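Local coordinates for protein oxidoreductase, FMN-binding (Shewanella oneidensis, PDB 2GOU) that binds FMN as an Old Yellow Enzyme homologue and probably acts as an oxidoreductase on CH-CH groups with NAD or NADP as partner, at residues Gln3-Pro8 against Asn18-Pro23; Glu57-Ser62 against Pro72-Pro77; Asn184-Asn189 against Thr239-Val244. All coordinates share one frame; numbering follows the deposited sequence.

Contact 1: Gln3-Pro8 against Asn18-Pro23; sequences QSLFQP and NRIVMP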
loop_
_atom_site.group_PDB
_atom_site.type_symbol
_atom_site.label_atom_id
_atom_site.label_comp_id
_atom_site.label_asym_id
_atom_site.label_seq_id
_atom_site.Cartn_x
_atom_site.Cartn_y
_atom_site.Cartn_z
ATOM N N GLN A 3 -3.881 -11.056 -23.310
ATOM C CA GLN A 3 -2.689 -11.817 -23.654
ATOM C C GLN A 3 -1.459 -11.293 -22.917
ATOM O O GLN A 3 -0.724 -12.065 -22.312
ATOM C CB GLN A 3 -2.447 -11.797 -25.163
ATOM C CG GLN A 3 -1.367 -12.782 -25.594
ATOM C CD GLN A 3 -1.310 -12.963 -27.089
ATOM O OE1 GLN A 3 -2.335 -13.165 -27.738
ATOM N NE2 GLN A 3 -0.111 -12.902 -27.643
ATOM N N SER A 4 -1.230 -9.986 -22.954
ATOM C CA SER A 4 -0.080 -9.433 -22.247
ATOM C C SER A 4 -0.230 -9.559 -20.736
ATOM O O SER A 4 0.751 -9.770 -20.021
ATOM C CB SER A 4 0.116 -7.969 -22.622
ATOM O OG SER A 4 0.513 -7.868 -23.974
ATOM N N LEU A 5 -1.462 -9.445 -20.255
ATOM C CA LEU A 5 -1.721 -9.544 -18.830
ATOM C C LEU A 5 -1.277 -10.900 -18.287
ATOM O O LEU A 5 -0.924 -11.028 -17.106
ATOM C CB LEU A 5 -3.213 -9.342 -18.563
ATOM C CG LEU A 5 -3.630 -9.178 -17.101
ATOM C CD1 LEU A 5 -3.021 -7.910 -16.514
ATOM C CD2 LEU A 5 -5.147 -9.135 -17.022
ATOM N N PHE A 6 -1.297 -11.915 -19.151
ATOM C CA PHE A 6 -0.909 -13.250 -18.737
ATOM C C PHE A 6 0.484 -13.688 -19.144
ATOM O O PHE A 6 0.791 -14.877 -19.220
ATOM C CB PHE A 6 -1.994 -14.235 -19.153
ATOM C CG PHE A 6 -3.182 -14.170 -18.248
ATOM C CD1 PHE A 6 -3.116 -14.733 -16.982
ATOM C CD2 PHE A 6 -4.314 -13.445 -18.604
ATOM C CE1 PHE A 6 -4.152 -14.564 -16.069
ATOM C CE2 PHE A 6 -5.359 -13.266 -17.696
ATOM C CZ PHE A 6 -5.273 -13.831 -16.432
ATOM N N GLN A 7 1.330 -12.693 -19.380
ATOM C CA GLN A 7 2.735 -12.909 -19.675
ATOM C C GLN A 7 3.460 -12.772 -18.334
ATOM O O GLN A 7 3.070 -11.961 -17.488
ATOM C CB GLN A 7 3.257 -11.826 -20.625
ATOM C CG GLN A 7 2.794 -11.989 -22.051
ATOM C CD GLN A 7 3.444 -13.182 -22.720
ATOM O OE1 GLN A 7 2.765 -14.112 -23.173
ATOM N NE2 GLN A 7 4.764 -13.167 -22.785
ATOM N N PRO A 8 4.503 -13.577 -18.104
ATOM C CA PRO A 8 5.244 -13.481 -16.845
ATOM C C PRO A 8 6.072 -12.198 -16.848
ATOM O O PRO A 8 6.118 -11.477 -17.850
ATOM C CB PRO A 8 6.124 -14.731 -16.867
ATOM C CG PRO A 8 6.382 -14.919 -18.338
ATOM C CD PRO A 8 4.999 -14.696 -18.924
ATOM N N ASN A 18 2.395 -13.810 -13.824
ATOM C CA ASN A 18 1.616 -12.970 -14.718
ATOM C C ASN A 18 1.754 -11.524 -14.274
ATOM O O ASN A 18 2.484 -11.241 -13.322
ATOM C CB ASN A 18 0.146 -13.417 -14.728
ATOM C CG ASN A 18 -0.490 -13.378 -13.353
ATOM O OD1 ASN A 18 -0.425 -12.369 -12.662
ATOM N ND2 ASN A 18 -1.122 -14.476 -12.958
ATOM N N ARG A 19 1.046 -10.626 -14.954
ATOM C CA ARG A 19 1.125 -9.191 -14.667
ATOM C C ARG A 19 0.056 -8.675 -13.709
ATOM O O ARG A 19 -0.121 -7.461 -13.573
ATOM C CB ARG A 19 1.013 -8.394 -15.970
ATOM C CG ARG A 19 1.931 -8.838 -17.099
ATOM C CD ARG A 19 3.390 -8.818 -16.684
ATOM N NE ARG A 19 4.294 -9.045 -17.824
ATOM C CZ ARG A 19 4.701 -8.100 -18.669
ATOM N NH1 ARG A 19 4.297 -6.844 -18.531
ATOM N NH2 ARG A 19 5.540 -8.410 -19.651
ATOM N N ILE A 20 -0.652 -9.585 -13.055
ATOM C CA ILE A 20 -1.719 -9.210 -12.138
ATOM C C ILE A 20 -1.235 -9.074 -10.710
ATOM O O ILE A 20 -0.548 -9.946 -10.179
ATOM C CB ILE A 20 -2.850 -10.247 -12.178
ATOM C CG1 ILE A 20 -3.438 -10.279 -13.588
ATOM C CG2 ILE A 20 -3.908 -9.921 -11.133
ATOM C CD1 ILE A 20 -4.312 -11.482 -13.865
ATOM N N VAL A 21 -1.614 -7.966 -10.092
ATOM C CA VAL A 21 -1.236 -7.689 -8.726
ATOM C C VAL A 21 -2.459 -7.619 -7.823
ATOM O O VAL A 21 -3.503 -7.092 -8.216
ATOM C CB VAL A 21 -0.504 -6.319 -8.630
ATOM C CG1 VAL A 21 -0.178 -5.984 -7.178
ATOM C CG2 VAL A 21 0.760 -6.340 -9.474
ATOM N N MET A 22 -2.346 -8.207 -6.637
ATOM C CA MET A 22 -3.387 -8.057 -5.636
ATOM C C MET A 22 -2.801 -6.883 -4.846
ATOM O O MET A 22 -1.804 -7.023 -4.136
ATOM C CB MET A 22 -3.509 -9.277 -4.736
ATOM C CG MET A 22 -4.514 -9.052 -3.621
ATOM S SD MET A 22 -4.646 -10.470 -2.561
ATOM C CE MET A 22 -5.711 -9.828 -1.261
ATOM N N PRO A 23 -3.401 -5.699 -4.986
ATOM C CA PRO A 23 -2.915 -4.508 -4.290
ATOM C C PRO A 23 -3.171 -4.584 -2.802
ATOM O O PRO A 23 -3.994 -5.362 -2.347
ATOM C CB PRO A 23 -3.684 -3.384 -4.972
ATOM C CG PRO A 23 -5.027 -4.023 -5.203
ATOM C CD PRO A 23 -4.699 -5.444 -5.641
HETATM O O HOH W 1 7.347 -10.597 -20.177
#

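Contact 2: Glu57-Ser62 against Pro72-Pro77; sequences EGTQIS and PGIYTP. With FMN (flavin mononucleotide), chain D.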
loop_
_atom_site.group_PDB
_atom_site.type_symbol
_atom_site.label_atom_id
_atom_site.label_comp_id
_atom_site.label_asym_id
_atom_site.label_seq_id
_atom_site.Cartn_x
_atom_site.Cartn_y
_atom_site.Cartn_z
ATOM N N GLU A 57 -1.839 -6.001 2.965
ATOM C CA GLU A 57 -2.549 -4.859 3.498
ATOM C C GLU A 57 -1.492 -4.058 4.268
ATOM O O GLU A 57 -0.470 -4.607 4.717
ATOM C CB GLU A 57 -3.597 -5.354 4.493
ATOM C CG GLU A 57 -2.990 -6.214 5.604
ATOM C CD GLU A 57 -3.972 -7.213 6.177
ATOM O OE1 GLU A 57 -4.644 -6.897 7.177
ATOM O OE2 GLU A 57 -4.083 -8.322 5.619
ATOM N N GLY A 58 -1.744 -2.769 4.441
ATOM C CA GLY A 58 -0.818 -1.948 5.199
ATOM C C GLY A 58 -0.555 -2.569 6.562
ATOM O O GLY A 58 -1.470 -3.042 7.243
ATOM N N THR A 59 0.710 -2.605 6.957
ATOM C CA THR A 59 1.064 -3.163 8.249
ATOM C C THR A 59 1.920 -2.111 8.965
ATOM O O THR A 59 2.988 -1.710 8.488
ATOM C CB THR A 59 1.754 -4.566 8.069
ATOM O OG1 THR A 59 2.028 -5.131 9.353
ATOM C CG2 THR A 59 3.030 -4.484 7.246
ATOM N N GLN A 60 1.419 -1.631 10.103
ATOM C CA GLN A 60 2.094 -0.559 10.831
ATOM C C GLN A 60 3.467 -0.907 11.366
ATOM O O GLN A 60 3.694 -1.988 11.914
ATOM C CB GLN A 60 1.206 -0.020 11.960
ATOM C CG GLN A 60 0.868 -1.030 13.040
ATOM C CD GLN A 60 -0.448 -1.738 12.794
ATOM O OE1 GLN A 60 -0.964 -1.745 11.674
ATOM N NE2 GLN A 60 -0.999 -2.345 13.840
ATOM N N ILE A 61 4.382 0.042 11.222
ATOM C CA ILE A 61 5.766 -0.145 11.634
ATOM C C ILE A 61 6.031 0.123 13.110
ATOM O O ILE A 61 7.132 -0.125 13.593
ATOM C CB ILE A 61 6.703 0.753 10.792
ATOM C CG1 ILE A 61 6.410 2.233 11.064
ATOM C CG2 ILE A 61 6.505 0.449 9.310
ATOM C CD1 ILE A 61 7.354 3.184 10.330
ATOM N N SER A 62 5.020 0.623 13.817
ATOM C CA SER A 62 5.168 0.945 15.236
ATOM C C SER A 62 3.788 1.183 15.831
ATOM O O SER A 62 2.800 1.277 15.101
ATOM C CB SER A 62 5.996 2.222 15.394
ATOM O OG SER A 62 5.221 3.355 15.039
ATOM N N PRO A 72 -2.859 -5.414 11.195
ATOM C CA PRO A 72 -1.677 -6.132 11.672
ATOM C C PRO A 72 -0.410 -5.305 11.723
ATOM O O PRO A 72 -0.137 -4.526 10.809
ATOM C CB PRO A 72 -1.553 -7.280 10.681
ATOM C CG PRO A 72 -1.989 -6.621 9.392
ATOM C CD PRO A 72 -3.218 -5.833 9.824
ATOM N N GLY A 73 0.364 -5.484 12.788
ATOM C CA GLY A 73 1.623 -4.779 12.905
ATOM C C GLY A 73 2.762 -5.647 12.401
ATOM O O GLY A 73 2.576 -6.833 12.091
ATOM N N ILE A 74 3.951 -5.065 12.299
ATOM C CA ILE A 74 5.109 -5.818 11.847
ATOM C C ILE A 74 6.333 -5.409 12.673
ATOM O O ILE A 74 7.466 -5.401 12.184
ATOM C CB ILE A 74 5.316 -5.613 10.310
ATOM C CG1 ILE A 74 6.326 -6.627 9.768
ATOM C CG2 ILE A 74 5.722 -4.171 10.005
ATOM C CD1 ILE A 74 6.156 -6.879 8.270
ATOM N N TYR A 75 6.097 -5.096 13.947
ATOM C CA TYR A 75 7.183 -4.674 14.831
ATOM C C TYR A 75 7.452 -5.563 16.049
ATOM O O TYR A 75 8.520 -5.457 16.652
ATOM C CB TYR A 75 6.978 -3.211 15.258
ATOM C CG TYR A 75 5.669 -2.935 15.953
ATOM C CD1 TYR A 75 5.544 -3.079 17.335
ATOM C CD2 TYR A 75 4.550 -2.535 15.228
ATOM C CE1 TYR A 75 4.337 -2.830 17.977
ATOM C CE2 TYR A 75 3.339 -2.283 15.860
ATOM C CZ TYR A 75 3.238 -2.435 17.233
ATOM O OH TYR A 75 2.037 -2.210 17.859
ATOM N N THR A 76 6.513 -6.431 16.425
ATOM C CA THR A 76 6.753 -7.329 17.567
ATOM C C THR A 76 7.103 -8.727 17.072
ATOM O O THR A 76 6.778 -9.098 15.947
ATOM C CB THR A 76 5.528 -7.481 18.488
ATOM O OG1 THR A 76 4.495 -8.201 17.802
ATOM C CG2 THR A 76 5.018 -6.128 18.933
ATOM N N PRO A 77 7.768 -9.531 17.913
ATOM C CA PRO A 77 8.129 -10.885 17.492
ATOM C C PRO A 77 6.909 -11.713 17.087
ATOM O O PRO A 77 6.961 -12.456 16.109
ATOM C CB PRO A 77 8.835 -11.458 18.719
ATOM C CG PRO A 77 9.451 -10.240 19.348
ATOM C CD PRO A 77 8.357 -9.207 19.225
HETATM N N1 FMN D . -4.280 0.925 -0.454
HETATM C C2 FMN D . -3.019 0.847 0.183
HETATM O O2 FMN D . -2.051 1.338 -0.280
HETATM N N3 FMN D . -2.961 0.211 1.464
HETATM C C4 FMN D . -4.007 -0.345 2.117
HETATM O O4 FMN D . -3.854 -0.991 3.317
HETATM C C4A FMN D . -5.359 -0.149 1.502
HETATM N N5 FMN D . -6.460 -0.704 2.095
HETATM C C5A FMN D . -7.588 -0.829 1.344
HETATM C C6 FMN D . -8.730 -1.571 1.907
HETATM C C7 FMN D . -9.899 -1.866 1.111
HETATM C C7M FMN D . -10.899 -2.847 1.712
HETATM C C8 FMN D . -9.940 -1.500 -0.274
HETATM C C8M FMN D . -11.100 -1.708 -1.282
HETATM C C9 FMN D . -8.975 -0.608 -0.819
HETATM C C9A FMN D . -7.710 -0.336 -0.026
HETATM N N10 FMN D . -6.512 0.253 -0.567
HETATM C C10 FMN D . -5.349 0.403 0.128
HETATM C "C1'" FMN D . -6.558 0.765 -1.981
HETATM C "C2'" FMN D . -6.315 -0.383 -2.975
HETATM O "O2'" FMN D . -5.000 -0.932 -2.883
HETATM C "C3'" FMN D . -6.547 0.025 -4.431
HETATM O "O3'" FMN D . -5.562 0.992 -4.830
HETATM C "C4'" FMN D . -7.918 0.633 -4.662
HETATM O "O4'" FMN D . -8.979 -0.200 -4.091
HETATM C "C5'" FMN D . -8.205 0.912 -6.120
HETATM O "O5'" FMN D . -8.237 -0.322 -6.903
HETATM P P FMN D . -9.602 -1.036 -7.279
HETATM O O1P FMN D . -10.208 -1.612 -6.042
HETATM O O2P FMN D . -10.466 0.015 -7.951
HETATM O O3P FMN D . -9.175 -2.136 -8.256
HETATM O O HOH W 2 -0.350 -1.820 16.623
#

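Contact 3: Asn184-Asn189 against Thr239-Val244; sequences NGYLIN and TLNGTV. With FMN (flavin mononucleotide), chain D.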
loop_
_atom_site.group_PDB
_atom_site.type_symbol
_atom_site.label_atom_id
_atom_site.label_comp_id
_atom_site.label_asym_id
_atom_site.label_seq_id
_atom_site.Cartn_x
_atom_site.Cartn_y
_atom_site.Cartn_z
ATOM N N ASN A 184 -1.865 7.613 -0.697
ATOM C CA ASN A 184 -3.168 7.809 -0.077
ATOM C C ASN A 184 -3.249 8.658 1.180
ATOM O O ASN A 184 -3.970 8.341 2.129
ATOM C CB ASN A 184 -3.831 6.443 0.107
ATOM C CG ASN A 184 -3.920 5.691 -1.207
ATOM O OD1 ASN A 184 -3.780 6.290 -2.272
ATOM N ND2 ASN A 184 -4.153 4.385 -1.146
ATOM N N GLY A 185 -2.499 9.752 1.157
ATOM C CA GLY A 185 -2.521 10.717 2.238
ATOM C C GLY A 185 -1.891 10.351 3.554
ATOM O O GLY A 185 -2.117 11.048 4.544
ATOM N N TYR A 186 -1.091 9.292 3.583
ATOM C CA TYR A 186 -0.475 8.903 4.835
ATOM C C TYR A 186 0.799 9.690 5.148
ATOM O O TYR A 186 1.080 10.687 4.479
ATOM C CB TYR A 186 -0.329 7.382 4.871
ATOM C CG TYR A 186 -1.710 6.752 4.881
ATOM C CD1 TYR A 186 -2.156 5.977 3.811
ATOM C CD2 TYR A 186 -2.602 6.996 5.929
ATOM C CE1 TYR A 186 -3.453 5.463 3.783
ATOM C CE2 TYR A 186 -3.899 6.483 5.908
ATOM C CZ TYR A 186 -4.316 5.717 4.828
ATOM O OH TYR A 186 -5.597 5.205 4.796
ATOM N N LEU A 187 1.567 9.276 6.150
ATOM C CA LEU A 187 2.706 10.091 6.576
ATOM C C LEU A 187 3.645 10.664 5.529
ATOM O O LEU A 187 3.825 11.886 5.460
ATOM C CB LEU A 187 3.536 9.367 7.641
ATOM C CG LEU A 187 4.617 10.281 8.241
ATOM C CD1 LEU A 187 3.978 11.462 8.971
ATOM C CD2 LEU A 187 5.491 9.483 9.198
ATOM N N ILE A 188 4.268 9.812 4.724
ATOM C CA ILE A 188 5.200 10.329 3.737
ATOM C C ILE A 188 4.486 11.245 2.745
ATOM O O ILE A 188 5.034 12.270 2.331
ATOM C CB ILE A 188 5.945 9.179 3.027
ATOM C CG1 ILE A 188 6.767 8.404 4.065
ATOM C CG2 ILE A 188 6.879 9.737 1.951
ATOM C CD1 ILE A 188 7.414 7.144 3.523
ATOM N N ASN A 189 3.251 10.890 2.395
ATOM C CA ASN A 189 2.456 11.687 1.469
ATOM C C ASN A 189 2.178 13.069 2.088
ATOM O O ASN A 189 2.033 14.066 1.373
ATOM C CB ASN A 189 1.150 10.946 1.183
ATOM C CG ASN A 189 0.459 11.415 -0.082
ATOM O OD1 ASN A 189 0.714 12.511 -0.609
ATOM N ND2 ASN A 189 -0.435 10.589 -0.571
ATOM N N THR A 239 -6.921 12.667 -3.688
ATOM C CA THR A 239 -6.807 13.583 -2.559
ATOM C C THR A 239 -7.783 13.228 -1.449
ATOM O O THR A 239 -7.948 13.991 -0.493
ATOM C CB THR A 239 -7.136 15.013 -3.015
ATOM O OG1 THR A 239 -8.475 15.045 -3.528
ATOM C CG2 THR A 239 -6.185 15.469 -4.114
ATOM N N LEU A 240 -8.421 12.072 -1.572
ATOM C CA LEU A 240 -9.428 11.634 -0.616
ATOM C C LEU A 240 -9.048 11.741 0.852
ATOM O O LEU A 240 -9.848 12.213 1.666
ATOM C CB LEU A 240 -9.832 10.199 -0.931
ATOM C CG LEU A 240 -11.011 9.658 -0.123
ATOM C CD1 LEU A 240 -12.271 10.455 -0.419
ATOM C CD2 LEU A 240 -11.207 8.198 -0.486
ATOM N N ASN A 241 -7.844 11.297 1.203
ATOM C CA ASN A 241 -7.418 11.352 2.591
ATOM C C ASN A 241 -6.826 12.678 3.034
ATOM O O ASN A 241 -6.196 12.770 4.084
ATOM C CB ASN A 241 -6.478 10.188 2.926
ATOM C CG ASN A 241 -7.238 8.894 3.159
ATOM O OD1 ASN A 241 -8.419 8.922 3.519
ATOM N ND2 ASN A 241 -6.573 7.760 2.972
ATOM N N GLY A 242 -7.019 13.707 2.219
ATOM C CA GLY A 242 -6.587 15.030 2.618
ATOM C C GLY A 242 -5.297 15.644 2.134
ATOM O O GLY A 242 -4.969 16.751 2.554
ATOM N N THR A 243 -4.560 14.955 1.276
ATOM C CA THR A 243 -3.319 15.520 0.775
ATOM C C THR A 243 -3.466 15.967 -0.669
ATOM O O THR A 243 -3.823 15.181 -1.555
ATOM C CB THR A 243 -2.145 14.526 0.879
ATOM O OG1 THR A 243 -2.498 13.301 0.234
ATOM C CG2 THR A 243 -1.794 14.255 2.341
ATOM N N VAL A 244 -3.182 17.245 -0.887
ATOM C CA VAL A 244 -3.265 17.848 -2.206
ATOM C C VAL A 244 -1.935 18.525 -2.502
ATOM O O VAL A 244 -1.364 19.193 -1.635
ATOM C CB VAL A 244 -4.370 18.932 -2.258
ATOM C CG1 VAL A 244 -4.456 19.526 -3.659
ATOM C CG2 VAL A 244 -5.706 18.339 -1.854
HETATM N N1 FMN D . -4.280 0.925 -0.454
HETATM C C2 FMN D . -3.019 0.847 0.183
HETATM O O2 FMN D . -2.051 1.338 -0.280
HETATM N N3 FMN D . -2.961 0.211 1.464
HETATM C C4 FMN D . -4.007 -0.345 2.117
HETATM O O4 FMN D . -3.854 -0.991 3.317
HETATM C C4A FMN D . -5.359 -0.149 1.502
HETATM N N5 FMN D . -6.460 -0.704 2.095
HETATM C C5A FMN D . -7.588 -0.829 1.344
HETATM C C6 FMN D . -8.730 -1.571 1.907
HETATM C C7 FMN D . -9.899 -1.866 1.111
HETATM C C7M FMN D . -10.899 -2.847 1.712
HETATM C C8 FMN D . -9.940 -1.500 -0.274
HETATM C C8M FMN D . -11.100 -1.708 -1.282
HETATM C C9 FMN D . -8.975 -0.608 -0.819
HETATM C C9A FMN D . -7.710 -0.336 -0.026
HETATM N N10 FMN D . -6.512 0.253 -0.567
HETATM C C10 FMN D . -5.349 0.403 0.128
HETATM C "C1'" FMN D . -6.558 0.765 -1.981
HETATM C "C2'" FMN D . -6.315 -0.383 -2.975
HETATM O "O2'" FMN D . -5.000 -0.932 -2.883
HETATM C "C3'" FMN D . -6.547 0.025 -4.431
HETATM O "O3'" FMN D . -5.562 0.992 -4.830
HETATM C "C4'" FMN D . -7.918 0.633 -4.662
HETATM O "O4'" FMN D . -8.979 -0.200 -4.091
HETATM C "C5'" FMN D . -8.205 0.912 -6.120
HETATM O "O5'" FMN D . -8.237 -0.322 -6.903
HETATM P P FMN D . -9.602 -1.036 -7.279
HETATM O O1P FMN D . -10.208 -1.612 -6.042
HETATM O O2P FMN D . -10.466 0.015 -7.951
HETATM O O3P FMN D . -9.175 -2.136 -8.256
HETATM O O HOH W 3 -3.783 13.270 5.036
#

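Contact 1: Gln3-Pro8 against Asn18-Pro23
Ile-20 lays its CG1 and CD1 across the side chain of Leu-5 at about a right angle, with Leu-5 CG 3.7 Å from Ile-20 CG1. The outer methyl reaches further, to the ring of Phe-6, where Ile-20 CD1 lies 3.6 Å from Phe-6 CZ. That ring also runs alongside Asn-18, the two side chains pointing the same way and their planes 77° apart. The backbones are tied by one straight bond, from Arg-19 N to Leu-5 O at 2.9 Å. Asn-18 braces its own segment in an Asx turn: its OD1 accepts from Ile-20 N at 2.8 Å.

Arg-19 makes the polar half of the contact. Its chain bends about the CB-CG bond (chi2 -57°), which brings NE back to the carbonyls at the end of 3-8. NE donates to Pro-8 O at 3.0 Å, meeting that oxygen from above its carbonyl plane. Water 1 completes a small ring: it donates to Pro-8 O and accepts from Arg-19 NH2 in the plane of the guanidinium. The remaining nitrogen, NH1, is held by Asp-317 O. One arginine thus fastens the N-terminal turn to the loop that leads into the last barrel strand.

Glu-308 and Asn-312 of helix 304-312 bond the start of the N-terminal turn. Helix 331-337 packs on Phe-6 and Ile-20 through Pro-332. The turn thus packs beside the start of strand 20-22, the first strand of the TIM barrel. This segment runs on to Pro-23, which touches the flavin. Strand 20-22 itself lies between strands 53-60 and 318-320.

Contact 2: Glu57-Ser62 against Pro72-Pro77
Thr-59 and Pro-72 make the central polar link. Thr-59 OG1 donates to Pro-72 O at 2.7 Å and approaches it from above the carbonyl plane. OG1 points there because it is anti to the backbone N (chi1 -177°). It has a second partner in Trp-83 NE1, so this hydroxyl of the strand ties both the loop, at Pro-72 O, and helix 77-93, at Trp-83. Further along, Ile-74 N donates to Gln-60 O at 3.1 Å. Gln-60 N adds a weak bond to Pro-72 O. At the inner end Glu-57 OE2 is bonded to Tyr-45 OH.

The amide of Gln-60 folds back over the loop through its bend at chi2. Its OE1 is bonded to Thr-71 OG1, just before Pro-72. Its NE2 donates to water 2, which also bonds Tyr-75 OH and lies in the plane of that ring. The water therefore bridges the two side chains.

Van der Waals and CH-pi contacts fill the rest. The ring of Tyr-75 presents a face to Ser-62, whose CA sits 3.9 Å from the ring centroid in a CH-pi contact. The ring edge meets Gln-60 O. Ile-74 crosses Thr-59 at about a right angle, with Ile-74 CG2 3.9 Å from Thr-59 CG2. Glu-57 crosses Pro-72 obliquely, its OE1 against CG and CD, 3.2 Å from Pro-72 CD.

The cofactor is reached through the backbone. Gly-58 N donates to FMN O4 at 3.0 Å and nearly straight. A side chain on Gly-58 would be crowded by that same oxygen. This is the C-terminal mouth of a TIM barrel: strand 53-60 gives one backbone N-H to the flavin, beside bonds from residues such as Gln-100 and Thr-26, and the following loop folds back on the strand before helix 77-93.

Contact 3: Asn184-Asn189 against Thr239-Val244
Asn-241 reaches across with its amide to the backbone of Asn-184. Its ND2 donates to Asn-184 O at 2.8 Å, with an angle of 163° at the hydrogen. The acceptor lies in the plane of the amide. Asn-241 CB also rests 3.2 Å from the same carbonyl oxygen. That oxygen in turn stands over one face of the Tyr-186 ring, toward its rim. The ND2 group comes close to the phenol as well, 3.3 Å from Tyr-186 OH. Asn-184 itself lines the flavin pocket, its ND2 3.5 Å from FMN N1.

Gly-185 leaves the room for this approach. A side chain there would clash with Asn-241 CB, and its positive phi of 72° also suits a glycine. Thr-243 packs on the same residue, with Thr-243 OG1 3.3 Å from Gly-185 CA. Water 3 bridges the two backbones, donating to Gly-185 O at 2.8 Å and to Asn-241 O at 2.6 Å.

The second shell sets these groups in place. A type I turn from Thr-239 to Gly-242 presents Asn-241, closed by the bond from Gly-242 N to Thr-239 O. Asp-276 bonds the start of this turn. Tyr-186 OH is bonded to Tyr-68 OH, and the ring makes edge-to-face stacks with Trp-102 and His-181.

Replacing Asn-241 by an alanine would probably leave Asn-184 O without this donor and weaken the turn's hold on the pocket wall. The chemistry is that of neutral amide and carbonyl dipoles with one bridging water. It ties the loop after strand 230-234 to the backbone of a residue that lines the flavin pocket, without a salt bridge between the two segments.

From the N terminus, contact 1 closes first, folding residues 3-8 onto 18-23 around the short strands 9-11 and 14-16. It ties the N-terminal turn to the start of strand 20-22, the first barrel strand. Contact 2 follows, closing the loop between strand 53-60 and helix 77-93. Contact 3 comes last and spans the most sequence, joining the segment after strand 177-181 to the loop after strand 230-234. The three are in series; none nests or crosses. Contacts 1 and 2 reach neighbouring barrel strands but lie on opposite sides of the chain's centre, with centres 28 Å apart. All three contain a residue that touches FMN, contact 1 through Pro-23 at its end.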